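Local coordinates for glycoside hydrolase family protein (Novosphingobium sp. PP1Y, PDB 6Q2F) that probably hydrolyses alpha-L-rhamnosides, releasing terminal L-rhamnose, as a sodium-containing alpha-L-rhamnosidase built around a beta/alpha barrel, at residues R56-M62 against G85-A91; G64-K68 against V681-V685; E127-A132 against G496-T502; P134-G140 against N452-P456. All coordinates share one frame. Numbering follows the deposited sequence.

Interaction 1 of 4, residues R56-M62 against G85-A91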
# COMPACT_ATOMS: atom_id res chain seq x y z
N ARG A 56 0.38 9.04 -15.37
CA ARG A 56 0.41 7.78 -16.10
C ARG A 56 -0.92 7.07 -15.90
O ARG A 56 -1.74 7.45 -15.06
CB ARG A 56 1.56 6.92 -15.61
CG ARG A 56 2.95 7.24 -16.17
CD ARG A 56 3.47 8.65 -15.86
NE ARG A 56 4.86 8.73 -16.34
CZ ARG A 56 5.46 9.83 -16.77
NH1 ARG A 56 4.81 11.00 -16.78
NH2 ARG A 56 6.73 9.75 -17.18
N VAL A 57 -1.14 6.01 -16.69
CA VAL A 57 -2.27 5.12 -16.45
C VAL A 57 -1.79 3.67 -16.47
O VAL A 57 -0.82 3.32 -17.14
CB VAL A 57 -3.41 5.30 -17.49
CG1 VAL A 57 -3.87 6.76 -17.51
CG2 VAL A 57 -2.95 4.84 -18.86
N TRP A 58 -2.48 2.83 -15.71
CA TRP A 58 -2.36 1.41 -15.91
C TRP A 58 -3.20 1.03 -17.13
O TRP A 58 -4.25 1.62 -17.41
CB TRP A 58 -2.82 0.65 -14.66
CG TRP A 58 -1.72 0.58 -13.63
CD1 TRP A 58 -0.52 1.23 -13.67
CD2 TRP A 58 -1.71 -0.20 -12.43
NE1 TRP A 58 0.23 0.91 -12.57
CE2 TRP A 58 -0.47 0.03 -11.79
CE3 TRP A 58 -2.61 -1.10 -11.84
CZ2 TRP A 58 -0.13 -0.57 -10.59
CZ3 TRP A 58 -2.26 -1.70 -10.64
CH2 TRP A 58 -1.03 -1.44 -10.03
N TRP A 59 -2.72 0.03 -17.87
CA TRP A 59 -3.25 -0.27 -19.21
C TRP A 59 -3.34 -1.79 -19.36
O TRP A 59 -2.47 -2.44 -19.95
CB TRP A 59 -2.36 0.37 -20.27
CG TRP A 59 -2.81 0.27 -21.68
CD1 TRP A 59 -4.03 0.64 -22.21
CD2 TRP A 59 -2.00 -0.12 -22.79
NE1 TRP A 59 -4.02 0.46 -23.58
CE2 TRP A 59 -2.79 -0.01 -23.95
CE3 TRP A 59 -0.69 -0.58 -22.90
CZ2 TRP A 59 -2.30 -0.34 -25.21
CZ3 TRP A 59 -0.21 -0.93 -24.15
CH2 TRP A 59 -1.01 -0.80 -25.29
N HIS A 60 -4.40 -2.37 -18.81
CA HIS A 60 -4.55 -3.81 -18.76
C HIS A 60 -5.01 -4.36 -20.11
O HIS A 60 -5.96 -3.86 -20.70
CB HIS A 60 -5.55 -4.22 -17.68
CG HIS A 60 -5.06 -3.98 -16.29
ND1 HIS A 60 -5.17 -2.76 -15.65
CD2 HIS A 60 -4.48 -4.82 -15.39
CE1 HIS A 60 -4.67 -2.85 -14.43
NE2 HIS A 60 -4.25 -4.09 -14.25
N TRP A 61 -4.33 -5.39 -20.59
CA TRP A 61 -4.78 -6.18 -21.72
C TRP A 61 -5.63 -7.33 -21.18
O TRP A 61 -5.10 -8.24 -20.54
CB TRP A 61 -3.59 -6.72 -22.52
CG TRP A 61 -2.87 -5.69 -23.34
CD1 TRP A 61 -3.10 -4.36 -23.37
CD2 TRP A 61 -1.79 -5.94 -24.25
NE1 TRP A 61 -2.23 -3.74 -24.24
CE2 TRP A 61 -1.42 -4.70 -24.80
CE3 TRP A 61 -1.10 -7.10 -24.65
CZ2 TRP A 61 -0.40 -4.59 -25.75
CZ3 TRP A 61 -0.11 -6.98 -25.59
CH2 TRP A 61 0.24 -5.73 -26.13
N MSE A 62 -6.93 -7.28 -21.43
CA MSE A 62 -7.87 -8.19 -20.78
C MSE A 62 -8.01 -9.53 -21.52
O MSE A 62 -8.73 -9.61 -22.51
CB MSE A 62 -9.25 -7.53 -20.64
CG MSE A 62 -9.32 -6.29 -19.73
SE MSE A 62 -8.39 -6.50 -18.04
CE MSE A 62 -9.47 -8.02 -17.46
N GLY A 85 2.14 8.61 -19.77
CA GLY A 85 2.70 7.28 -19.87
C GLY A 85 1.69 6.24 -19.46
O GLY A 85 0.57 6.56 -19.05
N LEU A 86 2.11 4.99 -19.57
CA LEU A 86 1.17 3.89 -19.39
C LEU A 86 1.95 2.66 -18.95
O LEU A 86 3.11 2.49 -19.31
CB LEU A 86 0.38 3.61 -20.68
CG LEU A 86 1.09 2.99 -21.89
CD1 LEU A 86 0.04 2.80 -22.99
CD2 LEU A 86 2.23 3.87 -22.44
N GLN A 87 1.29 1.82 -18.17
CA GLN A 87 1.94 0.66 -17.57
C GLN A 87 1.12 -0.56 -17.94
O GLN A 87 -0.01 -0.72 -17.48
CB GLN A 87 2.09 0.85 -16.06
CG GLN A 87 2.66 2.26 -15.72
CD GLN A 87 3.27 2.38 -14.31
OE1 GLN A 87 2.82 1.75 -13.37
NE2 GLN A 87 4.27 3.22 -14.18
N ASN A 88 1.67 -1.39 -18.81
CA ASN A 88 0.94 -2.50 -19.40
C ASN A 88 0.90 -3.71 -18.46
O ASN A 88 1.86 -4.00 -17.76
CB ASN A 88 1.58 -2.90 -20.73
CG ASN A 88 0.86 -4.06 -21.39
OD1 ASN A 88 1.46 -5.09 -21.71
ND2 ASN A 88 -0.45 -3.92 -21.56
N PHE A 89 -0.23 -4.43 -18.49
CA PHE A 89 -0.37 -5.74 -17.87
C PHE A 89 -1.07 -6.66 -18.84
O PHE A 89 -2.09 -6.28 -19.44
CB PHE A 89 -1.20 -5.69 -16.58
CG PHE A 89 -0.68 -4.73 -15.56
CD1 PHE A 89 0.30 -5.12 -14.67
CD2 PHE A 89 -1.18 -3.43 -15.48
CE1 PHE A 89 0.77 -4.23 -13.71
CE2 PHE A 89 -0.71 -2.54 -14.53
CZ PHE A 89 0.26 -2.94 -13.65
N ASP A 90 -0.54 -7.87 -19.00
CA ASP A 90 -1.29 -8.93 -19.67
C ASP A 90 -2.03 -9.70 -18.59
O ASP A 90 -1.43 -10.53 -17.91
CB ASP A 90 -0.40 -9.83 -20.51
CG ASP A 90 -1.20 -10.77 -21.40
OD1 ASP A 90 -1.81 -10.25 -22.37
OD2 ASP A 90 -1.25 -11.99 -21.13
N ALA A 91 -3.32 -9.43 -18.43
CA ALA A 91 -4.10 -9.92 -17.29
C ALA A 91 -5.00 -11.06 -17.72
O ALA A 91 -5.92 -10.86 -18.53
CB ALA A 91 -4.94 -8.79 -16.68
O HOH W 1 -4.42 -10.32 -22.22
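Strands 56-62 and 85-91 lie side by side as parallel neighbours in a beta/alpha barrel, one-to-one in register, their directions 25° apart. Their backbone bonds alternate across the seam: Gln87 N to Val57 O (2.8 Å), Trp59 N to Gln87 O (2.8 Å), a weak Phe89 N to Trp59 O (3.3 Å) and Trp61 N to Phe89 O (2.7 Å). On the face carrying Trp58, His60 and Phe89 the rings interlock. The Phe89 ring fits against both others, its edge toward the face of Trp58 (centroids 4.7 Å) and in an offset stack with His60 (4.6 Å, planes 20° apart). Trp58 NE1, on the ring edge, donates to Gln87 OE1 (2.8 Å). On the other face, Leu86 is a knob under the flat indole of Trp59, with CD1 3.8 Å from the six-membered ring centroid. Asn88 fills the dip between Trp59 and Trp61; its ND2 donates to Trp59 O at 3.0 Å. Together with helix 68-81 the strands form a beta-alpha-beta unit: Met78 of that helix touches Trp59 and Leu86, Leu501 of strand 497-502 meets Trp58 and Phe89, and strand 674-677 pairs with 56-62.

Interaction 2 of 4, residues G64-K68 against V681-V685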
# COMPACT_ATOMS: atom_id res chain seq x y z
N GLY A 64 -6.35 -11.57 -23.54
CA GLY A 64 -6.11 -11.71 -24.97
C GLY A 64 -6.94 -10.79 -25.86
O GLY A 64 -6.77 -10.85 -27.09
N ASN A 65 -7.82 -9.96 -25.31
CA ASN A 65 -8.60 -9.01 -26.11
C ASN A 65 -7.71 -7.84 -26.51
O ASN A 65 -7.68 -6.78 -25.87
CB ASN A 65 -9.81 -8.54 -25.32
CG ASN A 65 -10.93 -9.57 -25.30
OD1 ASN A 65 -11.46 -9.92 -26.34
ND2 ASN A 65 -11.28 -10.06 -24.12
N ILE A 66 -6.99 -8.02 -27.62
CA ILE A 66 -5.89 -7.13 -28.00
C ILE A 66 -5.87 -7.00 -29.52
O ILE A 66 -5.91 -8.01 -30.22
CB ILE A 66 -4.53 -7.68 -27.55
CG1 ILE A 66 -4.51 -8.00 -26.05
CG2 ILE A 66 -3.41 -6.73 -27.93
CD1 ILE A 66 -3.56 -9.18 -25.71
N THR A 67 -5.77 -5.77 -30.02
CA THR A 67 -5.46 -5.57 -31.43
C THR A 67 -4.50 -4.40 -31.56
O THR A 67 -4.50 -3.47 -30.73
CB THR A 67 -6.69 -5.28 -32.32
OG1 THR A 67 -7.26 -4.02 -31.96
CG2 THR A 67 -7.75 -6.38 -32.23
N LYS A 68 -3.68 -4.43 -32.61
CA LYS A 68 -2.82 -3.29 -32.91
C LYS A 68 -3.64 -2.05 -33.24
O LYS A 68 -3.28 -0.93 -32.86
CB LYS A 68 -1.87 -3.63 -34.05
CG LYS A 68 -0.65 -4.43 -33.57
CD LYS A 68 -0.17 -5.39 -34.63
CE LYS A 68 1.03 -4.83 -35.34
NZ LYS A 68 1.38 -5.65 -36.51
N VAL A 681 -8.13 0.29 -19.25
CA VAL A 681 -8.15 -0.98 -19.95
C VAL A 681 -8.00 -0.76 -21.45
O VAL A 681 -8.55 0.19 -22.02
CB VAL A 681 -9.46 -1.72 -19.59
CG1 VAL A 681 -9.82 -2.73 -20.65
CG2 VAL A 681 -9.32 -2.41 -18.24
N HIS A 682 -7.24 -1.63 -22.10
CA HIS A 682 -7.03 -1.54 -23.54
C HIS A 682 -8.33 -1.82 -24.29
O HIS A 682 -9.03 -2.80 -24.00
CB HIS A 682 -5.97 -2.55 -23.97
CG HIS A 682 -5.99 -2.88 -25.43
ND1 HIS A 682 -5.89 -1.91 -26.40
CD2 HIS A 682 -6.06 -4.06 -26.08
CE1 HIS A 682 -5.92 -2.48 -27.59
NE2 HIS A 682 -6.02 -3.79 -27.42
N VAL A 683 -8.63 -0.96 -25.26
CA VAL A 683 -9.85 -1.06 -26.07
C VAL A 683 -9.49 -1.69 -27.41
O VAL A 683 -8.90 -1.02 -28.27
CB VAL A 683 -10.50 0.32 -26.26
CG1 VAL A 683 -11.71 0.22 -27.20
CG2 VAL A 683 -10.88 0.90 -24.91
N PRO A 684 -9.78 -2.97 -27.61
CA PRO A 684 -9.34 -3.63 -28.86
C PRO A 684 -10.24 -3.38 -30.06
O PRO A 684 -9.75 -3.47 -31.19
CB PRO A 684 -9.35 -5.11 -28.49
CG PRO A 684 -10.52 -5.19 -27.56
CD PRO A 684 -10.34 -3.95 -26.67
N VAL A 685 -11.52 -3.07 -29.85
CA VAL A 685 -12.47 -2.84 -30.93
C VAL A 685 -13.35 -1.66 -30.53
O VAL A 685 -13.60 -1.42 -29.35
CB VAL A 685 -13.33 -4.10 -31.24
CG1 VAL A 685 -12.45 -5.27 -31.65
CG2 VAL A 685 -14.15 -4.50 -30.03
O HOH W 2 -8.03 -5.58 -23.41
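His682 and Thr67 set this contact between two irregular loops, each following a barrel strand. With chi1 trans (161°), His682 swings its ring toward loop 64-68, so that NE2 accepts the backbone Thr67 N at 3.3 Å; ND1 is bonded to Asp74. Thr67 takes the p rotamer, which places OG1 on Pro684 O, to which it donates at 2.7 Å. The same hydroxyl caps helix 68-81 at Gly70 N, so one side chain ties the start of a helix to a distant loop. Asn65, rotamer m, centres an inverse gamma turn; its ND2 bonds Pro96 O and Met62 O, OD1 accepts Ile98 N, and its backbone O lies 3.5 Å from Pro684 CB. A water joins Asn65 O (2.8 Å) to His682 O (3.0 Å). The CA-to-CB bond of Ile66 points away overall, although CB still touches loop 681-685; chi2, 149°, lies between wells. The Ile66 side chain fits between Trp61 of strand 56-62, Ile71 of helix 68-81 and Trp110 of helix 108-124.

Interaction 3 of 4, residues E127-A132 against G496-T502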
# COMPACT_ATOMS: atom_id res chain seq x y z
N GLU A 127 5.86 7.30 -21.76
CA GLU A 127 6.69 6.38 -20.98
C GLU A 127 5.95 5.06 -20.80
O GLU A 127 4.91 5.01 -20.15
CB GLU A 127 7.02 6.99 -19.62
CG GLU A 127 7.62 5.98 -18.65
CD GLU A 127 7.76 6.54 -17.24
OE1 GLU A 127 8.82 7.08 -16.90
OE2 GLU A 127 6.77 6.42 -16.48
N LEU A 128 6.51 3.97 -21.34
CA LEU A 128 5.87 2.66 -21.25
C LEU A 128 6.54 1.84 -20.16
O LEU A 128 7.76 1.72 -20.12
CB LEU A 128 5.94 1.94 -22.60
CG LEU A 128 5.49 0.48 -22.59
CD1 LEU A 128 4.04 0.36 -22.12
CD2 LEU A 128 5.63 -0.14 -23.98
N ALA A 129 5.72 1.27 -19.27
CA ALA A 129 6.19 0.36 -18.24
C ALA A 129 5.53 -1.00 -18.38
O ALA A 129 4.43 -1.14 -18.93
CB ALA A 129 5.91 0.92 -16.83
N ILE A 130 6.22 -2.02 -17.86
CA ILE A 130 5.67 -3.36 -17.74
C ILE A 130 5.78 -3.80 -16.29
O ILE A 130 6.58 -3.27 -15.53
CB ILE A 130 6.40 -4.37 -18.65
CG1 ILE A 130 7.90 -4.41 -18.29
CG2 ILE A 130 6.20 -3.98 -20.09
CD1 ILE A 130 8.68 -5.52 -19.03
N ALA A 131 4.95 -4.76 -15.92
CA ALA A 131 5.06 -5.36 -14.61
C ALA A 131 6.27 -6.30 -14.57
O ALA A 131 6.80 -6.71 -15.61
CB ALA A 131 3.79 -6.14 -14.26
N ALA A 132 6.69 -6.65 -13.36
CA ALA A 132 7.88 -7.48 -13.16
C ALA A 132 7.60 -8.98 -13.30
O ALA A 132 8.47 -9.79 -12.98
CB ALA A 132 8.50 -7.18 -11.78
N GLY A 496 11.09 2.93 -25.95
CA GLY A 496 10.05 1.92 -25.86
C GLY A 496 9.66 1.63 -24.43
O GLY A 496 9.03 2.46 -23.77
N VAL A 497 10.01 0.43 -23.94
CA VAL A 497 9.79 0.09 -22.53
C VAL A 497 10.85 0.83 -21.70
O VAL A 497 12.05 0.60 -21.85
CB VAL A 497 9.87 -1.42 -22.31
CG1 VAL A 497 9.58 -1.77 -20.85
CG2 VAL A 497 8.88 -2.15 -23.21
N ARG A 498 10.40 1.77 -20.87
CA ARG A 498 11.32 2.58 -20.08
C ARG A 498 11.39 2.12 -18.64
O ARG A 498 12.29 2.57 -17.91
CB ARG A 498 10.90 4.06 -20.07
CG ARG A 498 10.66 4.65 -21.47
CD ARG A 498 11.93 4.52 -22.31
NE ARG A 498 13.09 5.02 -21.58
CZ ARG A 498 13.39 6.31 -21.45
NH1 ARG A 498 12.61 7.24 -21.98
NH2 ARG A 498 14.47 6.66 -20.75
N ALA A 499 10.45 1.30 -18.19
CA ALA A 499 10.36 1.11 -16.76
C ALA A 499 9.77 -0.24 -16.43
O ALA A 499 9.03 -0.84 -17.22
CB ALA A 499 9.50 2.22 -16.10
N LEU A 500 10.06 -0.66 -15.21
CA LEU A 500 9.58 -1.89 -14.60
C LEU A 500 8.71 -1.50 -13.42
O LEU A 500 9.00 -0.53 -12.72
CB LEU A 500 10.78 -2.71 -14.11
CG LEU A 500 10.97 -4.19 -14.39
CD1 LEU A 500 10.62 -4.53 -15.83
CD2 LEU A 500 12.46 -4.48 -14.10
N LEU A 501 7.65 -2.25 -13.19
CA LEU A 501 6.79 -2.01 -12.04
C LEU A 501 6.81 -3.26 -11.17
O LEU A 501 6.51 -4.35 -11.67
CB LEU A 501 5.36 -1.69 -12.47
CG LEU A 501 4.32 -1.90 -11.37
CD1 LEU A 501 4.53 -0.87 -10.27
CD2 LEU A 501 2.92 -1.71 -11.93
N THR A 502 7.19 -3.10 -9.90
CA THR A 502 7.00 -4.17 -8.92
C THR A 502 5.72 -3.84 -8.17
O THR A 502 5.69 -2.92 -7.35
CB THR A 502 8.20 -4.33 -7.97
OG1 THR A 502 8.44 -3.12 -7.25
CG2 THR A 502 9.47 -4.71 -8.73
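Strands 127-131 and 497-502 approach to 4.6 Å and run parallel at 32°, as adjacent staves of the closed beta/alpha barrel. Their pairing starts irregularly: Leu128 O accepts both Arg498 N (2.7 Å) and, weakly, Ala499 N (3.3 Å). Leu128 lies nearest Val497 but Ala129 nearest Ala499, so Arg498 is one residue extra, and its phi/psi of -103/-15° takes the backbone out of extended form. Beyond it the pattern is regular: Ile130 N to Ala499 O at 3.1 Å, Leu501 N to Ile130 O at 2.8 Å, then a weak Ala132 N to Leu501 O at 2.9 Å. The side chains sort by face. Ala129, Ala131, Ala499 and Leu501 share the barrel interior, where Leu501 reaches Gln87 and Phe89 of strand 85-91; the alanines keep this side low, with the CB atoms of Ala129 and Ala499 3.9 Å apart. Ile130 and Leu500 point outward to the helices. Ile130 meets Phe114 of helix 108-124 and Tyr479 and Tyr483 of helix 469-487, and Leu500 meets Leu476. At the strand start Glu127 OE2 pairs with Arg56 and Tyr581. Ile130 CG1 bridges two residues across the seam, touching Leu500 CD1 at 3.7 Å and Val497 CG1 at 4.0 Å.

Interaction 4 of 4, residues P134-G140 against N452-P456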
# COMPACT_ATOMS: atom_id res chain seq x y z
N PRO A 134 4.76 -11.97 -15.63
CA PRO A 134 3.51 -12.17 -16.38
C PRO A 134 2.35 -11.98 -15.43
O PRO A 134 2.42 -12.37 -14.25
CB PRO A 134 3.62 -13.61 -16.89
CG PRO A 134 5.11 -13.91 -16.87
CD PRO A 134 5.66 -13.13 -15.72
N GLY A 135 1.27 -11.38 -15.92
CA GLY A 135 0.20 -10.93 -15.04
C GLY A 135 0.56 -9.58 -14.49
O GLY A 135 0.96 -8.69 -15.24
N TRP A 136 0.46 -9.43 -13.20
CA TRP A 136 0.82 -8.17 -12.61
C TRP A 136 1.69 -8.25 -11.41
O TRP A 136 2.33 -7.29 -11.09
CB TRP A 136 -0.37 -7.32 -12.27
CG TRP A 136 -1.43 -7.92 -11.45
CD1 TRP A 136 -1.32 -8.50 -10.26
CD2 TRP A 136 -2.81 -7.93 -11.77
NE1 TRP A 136 -2.53 -8.89 -9.81
CE2 TRP A 136 -3.46 -8.56 -10.74
CE3 TRP A 136 -3.54 -7.49 -12.86
CZ2 TRP A 136 -4.82 -8.73 -10.73
CZ3 TRP A 136 -4.86 -7.67 -12.85
CH2 TRP A 136 -5.49 -8.28 -11.81
N SER A 137 1.80 -9.39 -10.76
CA SER A 137 2.67 -9.54 -9.61
C SER A 137 3.05 -11.00 -9.33
O SER A 137 2.34 -11.86 -9.68
CB SER A 137 2.07 -8.90 -8.38
OG SER A 137 1.20 -9.75 -7.74
N GLU A 138 4.18 -11.28 -8.71
CA GLU A 138 5.16 -10.31 -8.27
C GLU A 138 6.39 -10.50 -9.14
O GLU A 138 6.64 -9.71 -10.00
CB GLU A 138 5.52 -10.55 -6.82
CG GLU A 138 6.64 -9.67 -6.30
CD GLU A 138 6.26 -8.22 -6.22
OE1 GLU A 138 7.13 -7.38 -6.23
OE2 GLU A 138 5.08 -7.92 -6.18
N THR A 139 7.13 -11.56 -8.91
CA THR A 139 8.30 -11.92 -9.68
C THR A 139 8.33 -13.43 -9.70
O THR A 139 8.95 -14.06 -8.91
CB THR A 139 9.62 -11.34 -9.12
OG1 THR A 139 9.65 -11.46 -7.72
CG2 THR A 139 9.78 -9.93 -9.50
N GLY A 140 7.63 -13.98 -10.66
CA GLY A 140 7.45 -15.41 -10.77
C GLY A 140 7.09 -15.78 -12.19
O GLY A 140 6.52 -14.98 -12.95
N ASN A 452 3.07 -16.49 -9.69
CA ASN A 452 2.65 -15.16 -10.16
C ASN A 452 1.20 -15.24 -10.64
O ASN A 452 0.72 -16.30 -11.03
CB ASN A 452 3.54 -14.67 -11.30
CG ASN A 452 3.56 -15.66 -12.48
OD1 ASN A 452 3.86 -16.83 -12.29
ND2 ASN A 452 3.22 -15.18 -13.69
N HIS A 453 0.50 -14.09 -10.61
CA HIS A 453 -0.90 -13.97 -11.10
C HIS A 453 -1.13 -12.60 -11.77
O HIS A 453 -0.39 -11.65 -11.49
CB HIS A 453 -1.91 -14.09 -9.96
CG HIS A 453 -1.77 -15.31 -9.11
ND1 HIS A 453 -2.40 -16.50 -9.41
CD2 HIS A 453 -1.08 -15.52 -7.96
CE1 HIS A 453 -2.10 -17.40 -8.49
NE2 HIS A 453 -1.31 -16.83 -7.60
N PRO A 454 -2.14 -12.49 -12.66
CA PRO A 454 -2.93 -13.53 -13.31
C PRO A 454 -2.48 -13.73 -14.75
O PRO A 454 -2.70 -12.89 -15.63
CB PRO A 454 -4.35 -12.98 -13.25
CG PRO A 454 -4.15 -11.41 -13.21
CD PRO A 454 -2.67 -11.15 -12.99
N ALA A 455 -1.79 -14.84 -14.98
CA ALA A 455 -1.20 -15.22 -16.25
C ALA A 455 -1.81 -16.53 -16.71
O ALA A 455 -2.37 -17.29 -15.91
CB ALA A 455 0.32 -15.38 -16.11
N PRO A 456 -1.71 -16.84 -18.00
CA PRO A 456 -2.11 -18.17 -18.47
C PRO A 456 -1.19 -19.23 -17.89
O PRO A 456 -0.07 -18.91 -17.45
CB PRO A 456 -1.97 -18.06 -19.99
CG PRO A 456 -1.02 -16.96 -20.20
CD PRO A 456 -1.26 -15.98 -19.10
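Two cis peptides occur within one small contact: one joins Ser137 to Glu138, a rarity because no proline is involved, and the other joins His453 to Pro454. Between them is a classic beta bulge, in which Trp136 and Ser137 both face His453. The carbonyl His453 O accepts Trp136 N at 2.9 Å and Ser137 N at 3.2 Å, and His453 N returns a bond to Ser137 O at 3.0 Å, giving a single antiparallel bridge. Asn452 adds a side-chain link, ND2 to Pro134 O at 3.0 Å, and is shared with the loop beyond, where Gly461 and Ala459 bind its amide. Gly135, at phi/psi 84/-130°, brings its CA to 3.5 Å from Pro454 CD, a spot where a side chain would clash with His453 O. Pro454 points CD onto the face of Trp136, 3.6 Å from the centroid of the five-membered ring, a CH-pi contact, while Pro134 CB meets Ala455 CB at 3.8 Å. Trp136 also packs on Phe89 and Ala91; its side chain lies about 7 Å from the sodium ion and touches Asp503, one of the ion's ligands. Loops beyond the C-terminal ends of the strands, gathered around the barrel mouth, form the active-site region in beta/alpha-barrel glycosidases, and this pair is consistent with that role.

In the fold
Strands 56-62, 85-91, 127-131 and 497-502 are four consecutive staves of one parallel eight-stranded barrel, so interactions 1 and 3, centres 10 Å apart, share a continuous wall in which strands 85-91 and 127-131 pair. Interactions 2 and 4 join loops that follow barrel strands; their centres lie 19 Å apart and they do not touch, but interaction 1 meets both, at 11 and 13 Å between centres. Along the chain interaction 4 is nested within interaction 3, both fall inside the span closed by interaction 2, and interaction 1 crosses interaction 2. Sequence-distant segments thus build part of the wall and its rim, near the sodium site, where Asp503 follows strand 497-502.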